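Local coordinates for uncharacterized protein AsbF (Bacillus anthracis, PDB 3DX5) that converts 3-dehydroshikimate to 3,4-dihydroxybenzoate with the aid of manganese, supplying the catechol unit of the siderophore petrobactin, at residues I125-E130 / E161-L167; M137-T143 / N166-D172. All blocks are in the same frame, centred on the assembly; numbering follows the deposited sequence. Where two conformers were deposited one is given.

Contact 1: I125-E130 / E161-L167; sequences IRMICE and EVDHPNL
The imidazole of His164 lies across Cys129, whose CB sits over one ring face, 3.7 Å from the ring centroid, in a CH-pi contact; Pro165 CD lies over the opposite face, toward its rim. Both ring nitrogens are bonded close to the ring plane, which would fix the ring's rotation. In the conformer given for Glu130, one of two, His164 NE2 donates to Glu130 OE1 at 2.8 Å, nearly straight at 163°, and meets the anti lone pair of the carboxylate, whose plane is turned 50° from the ring. ND1 accepts a hydrogen bond from Asn166 N, consistent with the proton sitting on NE2. In that same conformer the glutamate chain bends at chi2 (-70°), bringing its carboxylate back to the ring edge.

One helical turn earlier, Arg126 grips the end of the opposing helix. Arg126 NE donates to Val162 O at 3.1 Å, on a carbonyl lone pair, and a weak bond from NH2 joins the same oxygen. Water 1 links NE, weakly, to Asp163 O, just where positive phi ends helix 152-162.

Beneath these polar contacts, Ile125 CG2 touches Val162 CG2 and Leu167 CD1 (3.8 Å to the latter), while Cys129 SG rests on Leu167 CB. Helix 115-134 thus packs against the end of helix 152-162 and the turn that leads into strand 167-172.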
ATOM      1  N   ILE A 125      24.721  -5.808   8.059  1.00 11.74           N
ATOM      2  CA  ILE A 125      24.528  -4.372   8.302  1.00 11.19           C
ATOM      3  C   ILE A 125      25.865  -3.634   8.108  1.00 11.30           C
ATOM      4  O   ILE A 125      25.905  -2.541   7.535  1.00 11.14           O
ATOM      5  CB  ILE A 125      23.956  -4.108   9.700  1.00 11.39           C
ATOM      6  CG1 ILE A 125      22.538  -4.692   9.816  1.00 11.87           C
ATOM      7  CG2 ILE A 125      23.893  -2.586  10.030  1.00  8.86           C
ATOM      8  CD1 ILE A 125      22.126  -4.891  11.291  1.00 13.12           C
ATOM      9  N   ARG A 126      26.961  -4.241   8.577  1.00 11.66           N
ATOM     10  CA  ARG A 126      28.283  -3.621   8.457  1.00 12.03           C
ATOM     11  C   ARG A 126      28.635  -3.425   6.983  1.00 12.25           C
ATOM     12  O   ARG A 126      29.116  -2.342   6.587  1.00 12.91           O
ATOM     13  CB  ARG A 126      29.398  -4.438   9.150  1.00 11.79           C
ATOM     14  CG  ARG A 126      30.724  -3.661   9.223  1.00 11.96           C
ATOM     15  CD  ARG A 126      31.857  -4.489   9.866  1.00 14.64           C
ATOM     16  NE  ARG A 126      31.542  -4.709  11.276  1.00 14.25           N
ATOM     17  CZ  ARG A 126      31.265  -5.885  11.819  1.00 12.21           C
ATOM     18  NH1 ARG A 126      31.272  -6.998  11.084  1.00 11.36           N
ATOM     19  NH2 ARG A 126      30.970  -5.936  13.105  1.00 10.79           N
HETATM   20  N   MSE A 127      28.377  -4.459   6.187  1.00 12.12           N
HETATM   21  CA  MSE A 127      28.613  -4.425   4.725  1.00 13.44           C
HETATM   22  C   MSE A 127      27.809  -3.339   4.038  1.00 12.97           C
HETATM   23  O   MSE A 127      28.327  -2.642   3.184  1.00 13.89           O
HETATM   24  CB  MSE A 127      28.290  -5.777   4.073  1.00 12.72           C
HETATM   25  CG  MSE A 127      29.285  -6.854   4.475  1.00 18.04           C
HETATM   26 SE   MSE A 127      28.802  -8.628   3.786  0.60 20.68          SE
HETATM   27  CE  MSE A 127      28.953  -8.147   1.899  1.00 22.69           C
ATOM     28  N   ILE A 128      26.538  -3.210   4.408  1.00 12.99           N
ATOM     29  CA  ILE A 128      25.688  -2.160   3.849  1.00 12.83           C
ATOM     30  C   ILE A 128      26.184  -0.769   4.252  1.00 12.19           C
ATOM     31  O   ILE A 128      26.182   0.135   3.429  1.00 11.09           O
ATOM     32  CB  ILE A 128      24.229  -2.404   4.219  1.00 13.12           C
ATOM     33  CG1 ILE A 128      23.676  -3.489   3.271  1.00 13.43           C
ATOM     34  CG2 ILE A 128      23.399  -1.123   4.110  1.00 13.63           C
ATOM     35  CD1 ILE A 128      22.476  -4.184   3.846  1.00 16.47           C
ATOM     36  N   CYS A 129      26.624  -0.617   5.501  1.00 11.50           N
ATOM     37  CA  CYS A 129      27.245   0.623   5.947  1.00 12.26           C
ATOM     38  C   CYS A 129      28.480   0.975   5.116  1.00 11.91           C
ATOM     39  O   CYS A 129      28.661   2.146   4.737  1.00 12.70           O
ATOM     40  CB  CYS A 129      27.624   0.533   7.428  1.00 11.59           C
ATOM     41  SG  CYS A 129      26.177   0.642   8.476  1.00 14.85           S
ATOM     42  N   GLU A 130      29.324  -0.012   4.827  0.50 11.95           N
ATOM     43  CA  GLU A 130      30.533   0.248   4.049  0.50 11.85           C
ATOM     44  C   GLU A 130      30.230   0.625   2.594  0.50 11.88           C
ATOM     45  O   GLU A 130      30.936   1.444   2.004  0.50 11.32           O
ATOM     46  CB  GLU A 130      31.525  -0.917   4.144  0.50 12.21           C
ATOM     47  CG  GLU A 130      32.569  -0.709   5.230  0.50 14.03           C
ATOM     48  CD  GLU A 130      33.568   0.393   4.882  0.50 14.47           C
ATOM     49  OE1 GLU A 130      33.539   1.487   5.503  0.50 12.47           O
ATOM     50  OE2 GLU A 130      34.380   0.157   3.966  0.50 16.37           O
ATOM     51  N   GLU A 161      27.920  -3.675  18.314  1.00 12.51           N
ATOM     52  CA  GLU A 161      28.385  -4.880  17.601  1.00 12.35           C
ATOM     53  C   GLU A 161      28.805  -4.561  16.156  1.00 12.00           C
ATOM     54  O   GLU A 161      29.800  -5.111  15.636  1.00 11.55           O
ATOM     55  CB  GLU A 161      27.306  -5.974  17.621  1.00 13.18           C
ATOM     56  CG  GLU A 161      27.010  -6.575  19.020  1.00 15.48           C
ATOM     57  CD  GLU A 161      25.651  -7.328  19.114  1.00 20.62           C
ATOM     58  OE1 GLU A 161      24.648  -6.960  18.465  1.00 20.74           O
ATOM     59  OE2 GLU A 161      25.574  -8.315  19.873  1.00 26.28           O
ATOM     60  N   VAL A 162      28.040  -3.706  15.478  1.00 11.05           N
ATOM     61  CA  VAL A 162      28.385  -3.323  14.101  1.00 10.04           C
ATOM     62  C   VAL A 162      29.634  -2.418  14.110  1.00 11.15           C
ATOM     63  O   VAL A 162      30.580  -2.621  13.314  1.00 10.91           O
ATOM     64  CB  VAL A 162      27.212  -2.613  13.372  1.00 10.47           C
ATOM     65  CG1 VAL A 162      27.667  -2.042  12.018  1.00  9.61           C
ATOM     66  CG2 VAL A 162      26.009  -3.575  13.161  1.00  7.67           C
ATOM     67  N   ASP A 163      29.621  -1.424  15.002  1.00 10.96           N
ATOM     68  CA  ASP A 163      30.763  -0.559  15.239  1.00 11.68           C
ATOM     69  C   ASP A 163      31.245   0.068  13.923  1.00 11.80           C
ATOM     70  O   ASP A 163      32.406  -0.065  13.549  1.00 12.43           O
ATOM     71  CB  ASP A 163      31.875  -1.367  15.946  1.00 12.42           C
ATOM     72  CG  ASP A 163      32.957  -0.485  16.527  1.00 15.85           C
ATOM     73  OD1 ASP A 163      32.741   0.741  16.654  1.00 18.51           O
ATOM     74  OD2 ASP A 163      34.038  -1.012  16.845  1.00 21.89           O
ATOM     75  N   HIS A 164      30.347   0.731  13.205  1.00 11.26           N
ATOM     76  CA  HIS A 164      30.714   1.400  11.959  1.00 11.07           C
ATOM     77  C   HIS A 164      30.229   2.859  12.046  1.00 10.71           C
ATOM     78  O   HIS A 164      29.126   3.072  12.510  1.00 10.45           O
ATOM     79  CB  HIS A 164      30.054   0.711  10.751  1.00 10.94           C
ATOM     80  CG  HIS A 164      30.594   1.180   9.435  1.00 11.07           C
ATOM     81  ND1 HIS A 164      30.236   2.387   8.873  1.00  9.39           N
ATOM     82  CD2 HIS A 164      31.490   0.614   8.582  1.00 10.79           C
ATOM     83  CE1 HIS A 164      30.872   2.542   7.722  1.00 10.11           C
ATOM     84  NE2 HIS A 164      31.640   1.479   7.520  1.00 12.45           N
ATOM     85  N   PRO A 165      31.051   3.845  11.588  1.00 10.88           N
ATOM     86  CA  PRO A 165      30.693   5.266  11.679  1.00 11.32           C
ATOM     87  C   PRO A 165      29.473   5.698  10.860  1.00 11.74           C
ATOM     88  O   PRO A 165      28.916   6.757  11.134  1.00 11.59           O
ATOM     89  CB  PRO A 165      31.964   5.998  11.213  1.00 11.03           C
ATOM     90  CG  PRO A 165      32.763   4.986  10.479  1.00 12.68           C
ATOM     91  CD  PRO A 165      32.466   3.674  11.171  1.00 10.84           C
ATOM     92  N   ASN A 166      29.022   4.891   9.897  1.00 11.17           N
ATOM     93  CA  ASN A 166      27.858   5.332   9.104  1.00 11.24           C
ATOM     94  C   ASN A 166      26.534   4.712   9.533  1.00 11.17           C
ATOM     95  O   ASN A 166      25.510   4.921   8.882  1.00 11.17           O
ATOM     96  CB  ASN A 166      28.079   5.125   7.605  1.00 11.47           C
ATOM     97  CG  ASN A 166      29.205   5.961   7.077  1.00 13.60           C
ATOM     98  OD1 ASN A 166      30.367   5.721   7.418  1.00 16.70           O
ATOM     99  ND2 ASN A 166      28.883   6.967   6.272  1.00 14.49           N
ATOM    100  N   LEU A 167      26.554   3.913  10.602  1.00 11.05           N
ATOM    101  CA  LEU A 167      25.305   3.329  11.123  1.00 10.52           C
ATOM    102  C   LEU A 167      24.719   4.319  12.111  1.00 10.88           C
ATOM    103  O   LEU A 167      25.383   4.719  13.095  1.00 10.35           O
ATOM    104  CB  LEU A 167      25.575   2.013  11.846  1.00 10.36           C
ATOM    105  CG  LEU A 167      24.276   1.350  12.308  1.00  9.31           C
ATOM    106  CD1 LEU A 167      23.453   1.001  11.047  1.00  6.90           C
ATOM    107  CD2 LEU A 167      24.651   0.105  13.111  1.00 11.18           C
TER
HETATM  108  O   HOH W   1      32.974  -1.920  11.553  1.00 34.86           O

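Contact 2: M137-T143 / N166-D172; sequences MYVLLET and NLKINLD. With MN (manganese (II) ion), chain B; DHB (3,4-dihydroxybenzoic acid), chain D.
Glu142 OE2 and Asp172 OD2 both bind the manganese ion, each at 2.1 Å, and O3 of the 3,4-dihydroxybenzoic acid takes a third position on the metal. His198 and Glu253 complete the protein's share of the site. Each carboxylate is held at its other oxygen as well: Glu142 OE1 forms a salt bridge with Arg102 and accepts a weak bond from Asn170 ND2, and Asp172 OD1 pairs with Lys200. Matching first torsions, CG anti to the backbone N in both (Glu142 chi1 -176°), lay Asn170 alongside Glu142 on one face of the sheet, yet the amide stands almost perpendicular to the carboxylate, 86° between planes.

Behind the metal, strands 138-142 and 167-172 run parallel as neighbours in the TIM barrel, the two strands of a beta-alpha-beta unit joined through helix 152-162. The ladder alternates from Val139 N to Asn166 O, through Lys168 N to Val139 O at 2.7 Å, and on to Thr143 N and Asn170 O. Leu140 shares the face of Glu142 and Asn170, whereas Val139, Leu141, Leu167 and Ile169 lie on the helix-covered face, where Leu141 CG meets Leu167 CD1 at 3.7 Å.

At the far end, Asn166 ND2 reaches Met137 O from above the carbonyl plane and lies over one face of the Tyr138 ring, while Lys168 runs beside the tyrosine, Lys168 CG 3.7 Å from Tyr138 CD1. Near the manganese, Thr143 OG1 accepts a hydrogen bond from Asp172 N at 3.0 Å, tying down the backbone of the metal ligand, which also stands at the N-cap position of helix 173-178.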
HETATM    1  N   MSE A 137      26.960   8.482   2.793  0.50 13.71           N
HETATM    2  CA  MSE A 137      25.565   8.385   3.178  0.50 13.22           C
HETATM    3  C   MSE A 137      25.443   7.527   4.425  0.50 13.62           C
HETATM    4  O   MSE A 137      26.250   6.631   4.645  0.50 13.57           O
HETATM    5  CB  MSE A 137      24.763   7.765   2.030  0.50 12.86           C
HETATM    6  CG  MSE A 137      24.661   8.664   0.792  0.50 10.91           C
HETATM    7 SE   MSE A 137      23.903   7.656  -0.687  0.40  7.59          SE
HETATM    8  CE  MSE A 137      24.244   8.888  -2.215  0.50 10.15           C
ATOM      9  N   TYR A 138      24.427   7.807   5.233  1.00 14.19           N
ATOM     10  CA  TYR A 138      24.212   7.121   6.499  1.00 13.91           C
ATOM     11  C   TYR A 138      23.060   6.158   6.387  1.00 13.41           C
ATOM     12  O   TYR A 138      22.018   6.477   5.750  1.00 12.81           O
ATOM     13  CB  TYR A 138      23.936   8.115   7.629  1.00 14.15           C
ATOM     14  CG  TYR A 138      25.110   9.040   7.874  1.00 16.94           C
ATOM     15  CD1 TYR A 138      26.184   8.640   8.689  1.00 16.49           C
ATOM     16  CD2 TYR A 138      25.194  10.271   7.219  1.00 19.90           C
ATOM     17  CE1 TYR A 138      27.298   9.462   8.885  1.00 19.57           C
ATOM     18  CE2 TYR A 138      26.315  11.119   7.416  1.00 23.18           C
ATOM     19  CZ  TYR A 138      27.341  10.699   8.268  1.00 22.76           C
ATOM     20  OH  TYR A 138      28.433  11.500   8.456  1.00 28.08           O
ATOM     21  N   VAL A 139      23.236   5.006   7.048  1.00 11.74           N
ATOM     22  CA  VAL A 139      22.185   4.010   7.185  1.00 11.38           C
ATOM     23  C   VAL A 139      21.529   4.194   8.552  1.00 11.85           C
ATOM     24  O   VAL A 139      22.163   3.991   9.594  1.00 11.06           O
ATOM     25  CB  VAL A 139      22.780   2.567   7.070  1.00 11.67           C
ATOM     26  CG1 VAL A 139      21.695   1.492   7.301  1.00 11.99           C
ATOM     27  CG2 VAL A 139      23.446   2.404   5.737  1.00 11.08           C
ATOM     28  N   LEU A 140      20.248   4.550   8.560  1.00 11.76           N
ATOM     29  CA  LEU A 140      19.520   4.714   9.809  1.00 11.31           C
ATOM     30  C   LEU A 140      18.629   3.520  10.072  1.00 12.72           C
ATOM     31  O   LEU A 140      17.698   3.242   9.288  1.00 13.28           O
ATOM     32  CB  LEU A 140      18.644   5.968   9.760  1.00 11.74           C
ATOM     33  CG  LEU A 140      19.362   7.291  10.064  1.00 12.11           C
ATOM     34  CD1 LEU A 140      20.396   7.636   8.931  1.00  9.01           C
ATOM     35  CD2 LEU A 140      18.356   8.401  10.238  1.00  8.86           C
ATOM     36  N   LEU A 141      18.873   2.828  11.183  1.00 11.57           N
ATOM     37  CA  LEU A 141      17.967   1.772  11.593  1.00 12.41           C
ATOM     38  C   LEU A 141      16.856   2.406  12.379  1.00 12.10           C
ATOM     39  O   LEU A 141      17.096   3.250  13.254  1.00 13.01           O
ATOM     40  CB  LEU A 141      18.688   0.722  12.476  1.00 12.20           C
ATOM     41  CG  LEU A 141      19.928   0.062  11.848  1.00 14.28           C
ATOM     42  CD1 LEU A 141      20.578  -0.909  12.877  1.00 12.32           C
ATOM     43  CD2 LEU A 141      19.611  -0.645  10.533  1.00 13.40           C
ATOM     44  N   GLU A 142      15.638   2.007  12.073  1.00 11.42           N
ATOM     45  CA  GLU A 142      14.471   2.526  12.783  1.00 12.74           C
ATOM     46  C   GLU A 142      14.190   1.639  14.024  1.00 13.01           C
ATOM     47  O   GLU A 142      14.279   0.430  13.941  1.00 13.50           O
ATOM     48  CB  GLU A 142      13.270   2.575  11.821  1.00 12.11           C
ATOM     49  CG  GLU A 142      12.037   3.189  12.454  1.00 13.47           C
ATOM     50  CD  GLU A 142      11.068   3.683  11.419  1.00 14.33           C
ATOM     51  OE1 GLU A 142      11.496   4.187  10.359  1.00 14.68           O
ATOM     52  OE2 GLU A 142       9.870   3.574  11.685  1.00 16.20           O
ATOM     53  N   THR A 143      13.913   2.237  15.174  1.00 13.36           N
ATOM     54  CA  THR A 143      13.538   1.480  16.362  1.00 13.02           C
ATOM     55  C   THR A 143      12.087   0.949  16.168  1.00 14.79           C
ATOM     56  O   THR A 143      11.138   1.735  16.019  1.00 15.04           O
ATOM     57  CB  THR A 143      13.639   2.349  17.621  1.00 12.77           C
ATOM     58  OG1 THR A 143      12.909   3.546  17.396  1.00 10.43           O
ATOM     59  CG2 THR A 143      15.142   2.749  17.949  1.00 12.05           C
ATOM     60  N   ASN A 166      29.022   4.891   9.897  1.00 11.17           N
ATOM     61  CA  ASN A 166      27.858   5.332   9.104  1.00 11.24           C
ATOM     62  C   ASN A 166      26.534   4.712   9.533  1.00 11.17           C
ATOM     63  O   ASN A 166      25.510   4.921   8.882  1.00 11.17           O
ATOM     64  CB  ASN A 166      28.079   5.125   7.605  1.00 11.47           C
ATOM     65  CG  ASN A 166      29.205   5.961   7.077  1.00 13.60           C
ATOM     66  OD1 ASN A 166      30.367   5.721   7.418  1.00 16.70           O
ATOM     67  ND2 ASN A 166      28.883   6.967   6.272  1.00 14.49           N
ATOM     68  N   LEU A 167      26.554   3.913  10.602  1.00 11.05           N
ATOM     69  CA  LEU A 167      25.305   3.329  11.123  1.00 10.52           C
ATOM     70  C   LEU A 167      24.719   4.319  12.111  1.00 10.88           C
ATOM     71  O   LEU A 167      25.383   4.719  13.095  1.00 10.35           O
ATOM     72  CB  LEU A 167      25.575   2.013  11.846  1.00 10.36           C
ATOM     73  CG  LEU A 167      24.276   1.350  12.308  1.00  9.31           C
ATOM     74  CD1 LEU A 167      23.453   1.001  11.047  1.00  6.90           C
ATOM     75  CD2 LEU A 167      24.651   0.105  13.111  1.00 11.18           C
ATOM     76  N   LYS A 168      23.481   4.718  11.860  1.00 10.25           N
ATOM     77  CA  LYS A 168      22.843   5.726  12.701  1.00 10.31           C
ATOM     78  C   LYS A 168      21.456   5.217  13.058  1.00 10.23           C
ATOM     79  O   LYS A 168      21.135   4.086  12.700  1.00  9.54           O
ATOM     80  CB  LYS A 168      22.786   7.051  11.954  1.00 10.08           C
ATOM     81  CG  LYS A 168      24.183   7.590  11.579  1.00 10.38           C
ATOM     82  CD  LYS A 168      24.969   8.044  12.840  1.00 13.51           C
ATOM     83  CE  LYS A 168      26.344   8.554  12.440  1.00 16.13           C
ATOM     84  NZ  LYS A 168      27.060   9.058  13.614  1.00 14.09           N
ATOM     85  N   ILE A 169      20.669   6.026  13.772  1.00 10.50           N
ATOM     86  CA  ILE A 169      19.332   5.633  14.255  1.00 10.36           C
ATOM     87  C   ILE A 169      18.257   6.650  13.801  1.00 10.74           C
ATOM     88  O   ILE A 169      18.437   7.886  13.920  1.00 10.52           O
ATOM     89  CB  ILE A 169      19.302   5.563  15.826  1.00 10.71           C
ATOM     90  CG1 ILE A 169      20.260   4.453  16.371  1.00 10.66           C
ATOM     91  CG2 ILE A 169      17.844   5.351  16.389  1.00 10.74           C
ATOM     92  CD1 ILE A 169      19.831   3.007  16.027  1.00 10.39           C
ATOM     93  N   ASN A 170      17.120   6.108  13.364  1.00  9.70           N
ATOM     94  CA  ASN A 170      15.882   6.853  13.250  1.00  9.92           C
ATOM     95  C   ASN A 170      15.053   6.516  14.491  1.00 10.72           C
ATOM     96  O   ASN A 170      14.536   5.377  14.617  1.00 10.46           O
ATOM     97  CB  ASN A 170      15.080   6.456  11.991  1.00  9.93           C
ATOM     98  CG  ASN A 170      13.802   7.283  11.859  1.00 11.38           C
ATOM     99  OD1 ASN A 170      13.753   8.417  12.320  1.00 11.02           O
ATOM    100  ND2 ASN A 170      12.763   6.697  11.314  1.00 14.37           N
ATOM    101  N   LEU A 171      14.916   7.486  15.406  1.00 10.82           N
ATOM    102  CA  LEU A 171      14.291   7.208  16.715  1.00 10.95           C
ATOM    103  C   LEU A 171      12.767   7.384  16.602  1.00 10.83           C
ATOM    104  O   LEU A 171      12.271   8.500  16.428  1.00 10.37           O
ATOM    105  CB  LEU A 171      14.871   8.118  17.802  1.00 10.62           C
ATOM    106  CG  LEU A 171      14.364   7.865  19.228  1.00 12.62           C
ATOM    107  CD1 LEU A 171      14.374   6.412  19.592  1.00 12.10           C
ATOM    108  CD2 LEU A 171      15.249   8.623  20.192  1.00 13.19           C
ATOM    109  N   ASP A 172      12.031   6.276  16.698  1.00 10.84           N
ATOM    110  CA  ASP A 172      10.559   6.307  16.574  1.00 10.89           C
ATOM    111  C   ASP A 172      10.042   6.163  18.015  1.00 11.42           C
ATOM    112  O   ASP A 172      10.032   5.071  18.588  1.00 11.23           O
ATOM    113  CB  ASP A 172      10.122   5.170  15.639  1.00 11.10           C
ATOM    114  CG  ASP A 172       8.623   5.171  15.335  1.00 13.05           C
ATOM    115  OD1 ASP A 172       7.795   5.442  16.231  1.00 12.52           O
ATOM    116  OD2 ASP A 172       8.276   4.853  14.184  1.00 14.14           O
TER
HETATM  117 MN    MN B 287       8.227   4.793  12.048  1.00 13.95          MN
HETATM  118  C1  DHB D 289       6.484   1.578   8.845  1.00 18.25           C
HETATM  119  C2  DHB D 289       6.973   2.414   9.846  1.00 18.29           C
HETATM  120  C3  DHB D 289       6.422   2.378  11.130  1.00 18.33           C
HETATM  121  O3  DHB D 289       6.851   3.164  12.167  1.00 15.67           O
HETATM  122  C4  DHB D 289       5.345   1.422  11.401  1.00 20.66           C
HETATM  123  O4  DHB D 289       4.844   1.411  12.656  1.00 20.45           O
HETATM  124  C5  DHB D 289       4.885   0.570  10.400  1.00 19.34           C
HETATM  125  C6  DHB D 289       5.464   0.665   9.122  1.00 20.09           C
HETATM  126  C   DHB D 289       7.093   1.661   7.455  1.00 18.97           C
HETATM  127  O1  DHB D 289       6.753   0.930   6.520  1.00 18.58           O
HETATM  128  O2  DHB D 289       8.027   2.576   7.206  1.00 18.36           O

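In the fold
The two contacts lie in one sector of the TIM barrel, their centres about 10 Å apart, and share Asn166 and Leu167. Along the chain their segments alternate: 125-130 on helix 115-134, then 137-143 on strand 138-142, then the last residues of helix 152-162 and the turn after it (161-167), which overlaps 166-172. Contact 1 belongs to the outer helical layer, its centre about 18 Å from the chain centre; contact 2 is a buried strand pair centred about 8 Å from it. They also touch directly, Ile128 and Cys129 packing on Val139. Contact 1 lies near the start of strand 167-172, while the metal ligands stand at the strands' C-terminal ends, where TIM barrels place their active sites.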